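Local atomic coordinates of sugar fermentation stimulation protein homolog (Pyrococcus furiosus, PDB entry 4DA2), a protein that probably binds DNA, and joins an OB-fold domain to a PD-(D/E)xK nuclease-like domain that holds calcium ions. Residues A135-G140 and K185-G190. The protein carries 1 engineered substitution. Residues are numbered along the deposited sequence; the frame is centred on the assembly and turned at random.
Sequences AVLREG and KPYKKG
Leu137 lays one methyl, CD2, over a face of the Tyr187 ring, 3.7 Å from its centroid and 30° off the normal, a CH-pi contact. The methyl sits toward the CD2 side of the ring, with Leu137 CD2 3.3 Å from Tyr187 CD2. Both side chains turn CG anti to their backbone N (chi1 179° in Leu137), which carries methyl and ring toward each other although the two CA atoms stay 8.3 Å apart. Gly190 N lies 3.3 Å above the ring plane near the rim, on the face away from the leucine. This is the tight part of the contact.

The looser side is polar and lies nearer solvent. Glu139, two residues along strand 127-139 and exposed, reaches out with an extended chain to meet the long arm of Lys185 at about a right angle. Lys185 NZ donates to Glu139 OE2 over 2.8 Å, from 35° above the carboxylate plane; OE1 is farther off, so the salt bridge is one-pronged. Lys185 also makes a cation-pi contact with Tyr142. Strand 142-145 runs between the two segments in the sheet of the PD-(D/E)xK domain, and its Met144 touches all four side chains. The contact thus bridges over an intervening strand: dispersion joins Leu137 to Tyr187, while the ammonium, shared between carboxylate and aromatic ring, probably makes the outer link mainly electrostatic.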
loop_
_atom_site.group_PDB
_atom_site.type_symbol
_atom_site.label_atom_id
_atom_site.label_comp_id
_atom_site.label_asym_id
_atom_site.label_seq_id
_atom_site.Cartn_x
_atom_site.Cartn_y
_atom_site.Cartn_z
ATOM N N ALA A 135 1.268 -1.238 -4.019
ATOM C CA ALA A 135 1.684 -1.382 -5.422
ATOM C C ALA A 135 2.769 -0.392 -5.779
ATOM O O ALA A 135 2.507 0.672 -6.353
ATOM C CB ALA A 135 0.476 -1.232 -6.368
ATOM N N VAL A 136 3.996 -0.716 -5.403
ATOM C CA VAL A 136 5.096 0.242 -5.572
ATOM C C VAL A 136 6.196 -0.293 -6.504
ATOM O O VAL A 136 7.342 0.215 -6.502
ATOM C CB VAL A 136 5.648 0.785 -4.212
ATOM C CG1 VAL A 136 4.557 1.641 -3.506
ATOM C CG2 VAL A 136 6.131 -0.351 -3.297
ATOM N N LEU A 137 5.846 -1.306 -7.291
ATOM C CA LEU A 137 6.730 -1.804 -8.343
ATOM C C LEU A 137 6.383 -1.084 -9.643
ATOM O O LEU A 137 5.223 -1.071 -10.057
ATOM C CB LEU A 137 6.581 -3.321 -8.497
ATOM C CG LEU A 137 7.435 -3.987 -9.591
ATOM C CD1 LEU A 137 8.934 -3.950 -9.270
ATOM C CD2 LEU A 137 6.975 -5.400 -9.897
ATOM N N ARG A 138 7.371 -0.445 -10.263
ATOM C CA ARG A 138 7.113 0.400 -11.423
ATOM C C ARG A 138 7.494 -0.277 -12.715
ATOM O O ARG A 138 8.563 -0.872 -12.825
ATOM C CB ARG A 138 7.893 1.708 -11.318
ATOM C CG ARG A 138 7.880 2.563 -12.612
ATOM C CD ARG A 138 8.942 3.653 -12.602
ATOM N NE ARG A 138 8.854 4.476 -11.403
ATOM C CZ ARG A 138 7.976 5.460 -11.215
ATOM N NH1 ARG A 138 7.089 5.759 -12.161
ATOM N NH2 ARG A 138 7.974 6.134 -10.071
ATOM N N GLU A 139 6.606 -0.172 -13.687
ATOM C CA GLU A 139 6.944 -0.455 -15.082
ATOM C C GLU A 139 6.378 0.682 -15.917
ATOM O O GLU A 139 5.184 0.712 -16.225
ATOM C CB GLU A 139 6.388 -1.793 -15.556
ATOM C CG GLU A 139 6.749 -2.114 -17.015
ATOM C CD GLU A 139 5.879 -3.200 -17.606
ATOM O OE1 GLU A 139 6.044 -4.381 -17.216
ATOM O OE2 GLU A 139 5.034 -2.865 -18.468
ATOM N N GLY A 140 7.240 1.636 -16.260
ATOM C CA GLY A 140 6.816 2.827 -16.999
ATOM C C GLY A 140 5.759 3.633 -16.267
ATOM O O GLY A 140 5.992 4.133 -15.173
ATOM N N LYS A 185 -1.344 -2.386 -13.161
ATOM C CA LYS A 185 -1.610 -3.767 -13.585
ATOM C C LYS A 185 -0.905 -4.769 -12.679
ATOM O O LYS A 185 0.104 -4.414 -12.065
ATOM C CB LYS A 185 -1.185 -3.989 -15.043
ATOM C CG LYS A 185 0.310 -3.875 -15.263
ATOM C CD LYS A 185 0.614 -3.922 -16.757
ATOM C CE LYS A 185 2.121 -3.820 -16.987
ATOM N NZ LYS A 185 2.447 -3.919 -18.454
ATOM N N PRO A 186 -1.431 -6.007 -12.586
ATOM C CA PRO A 186 -0.688 -7.057 -11.867
ATOM C C PRO A 186 0.646 -7.364 -12.550
ATOM O O PRO A 186 0.769 -7.269 -13.777
ATOM C CB PRO A 186 -1.597 -8.277 -11.929
ATOM C CG PRO A 186 -2.965 -7.770 -12.398
ATOM C CD PRO A 186 -2.702 -6.501 -13.156
ATOM N N TYR A 187 1.651 -7.634 -11.729
ATOM C CA TYR A 187 2.948 -8.069 -12.219
ATOM C C TYR A 187 2.858 -9.584 -12.279
ATOM O O TYR A 187 3.079 -10.292 -11.299
ATOM C CB TYR A 187 4.071 -7.567 -11.319
ATOM C CG TYR A 187 5.467 -7.988 -11.762
ATOM C CD1 TYR A 187 5.864 -7.839 -13.086
ATOM C CD2 TYR A 187 6.387 -8.502 -10.835
ATOM C CE1 TYR A 187 7.140 -8.208 -13.497
ATOM C CE2 TYR A 187 7.690 -8.862 -11.244
ATOM C CZ TYR A 187 8.027 -8.724 -12.575
ATOM O OH TYR A 187 9.287 -9.075 -12.991
ATOM N N LYS A 188 2.496 -10.061 -13.473
ATOM C CA LYS A 188 2.204 -11.481 -13.727
ATOM C C LYS A 188 3.385 -12.351 -13.328
ATOM O O LYS A 188 3.198 -13.325 -12.613
ATOM C CB LYS A 188 1.855 -11.684 -15.211
ATOM C CG LYS A 188 1.302 -13.078 -15.535
ATOM C CD LYS A 188 0.674 -13.151 -16.923
ATOM C CE LYS A 188 0.157 -14.561 -17.208
ATOM N NZ LYS A 188 -0.148 -14.766 -18.657
ATOM N N LYS A 189 4.589 -11.985 -13.775
ATOM C CA LYS A 189 5.819 -12.727 -13.431
ATOM C C LYS A 189 6.017 -12.854 -11.920
ATOM O O LYS A 189 6.379 -13.928 -11.428
ATOM C CB LYS A 189 7.057 -12.087 -14.083
ATOM C CG LYS A 189 8.341 -12.905 -13.958
ATOM C CD LYS A 189 9.568 -12.110 -14.407
ATOM C CE LYS A 189 10.870 -12.796 -14.016
ATOM N NZ LYS A 189 11.066 -14.095 -14.718
ATOM N N GLY A 190 5.758 -11.771 -11.183
ATOM C CA GLY A 190 5.868 -11.774 -9.712
ATOM C C GLY A 190 5.023 -12.823 -9.032
ATOM O O GLY A 190 5.454 -13.457 -8.064
#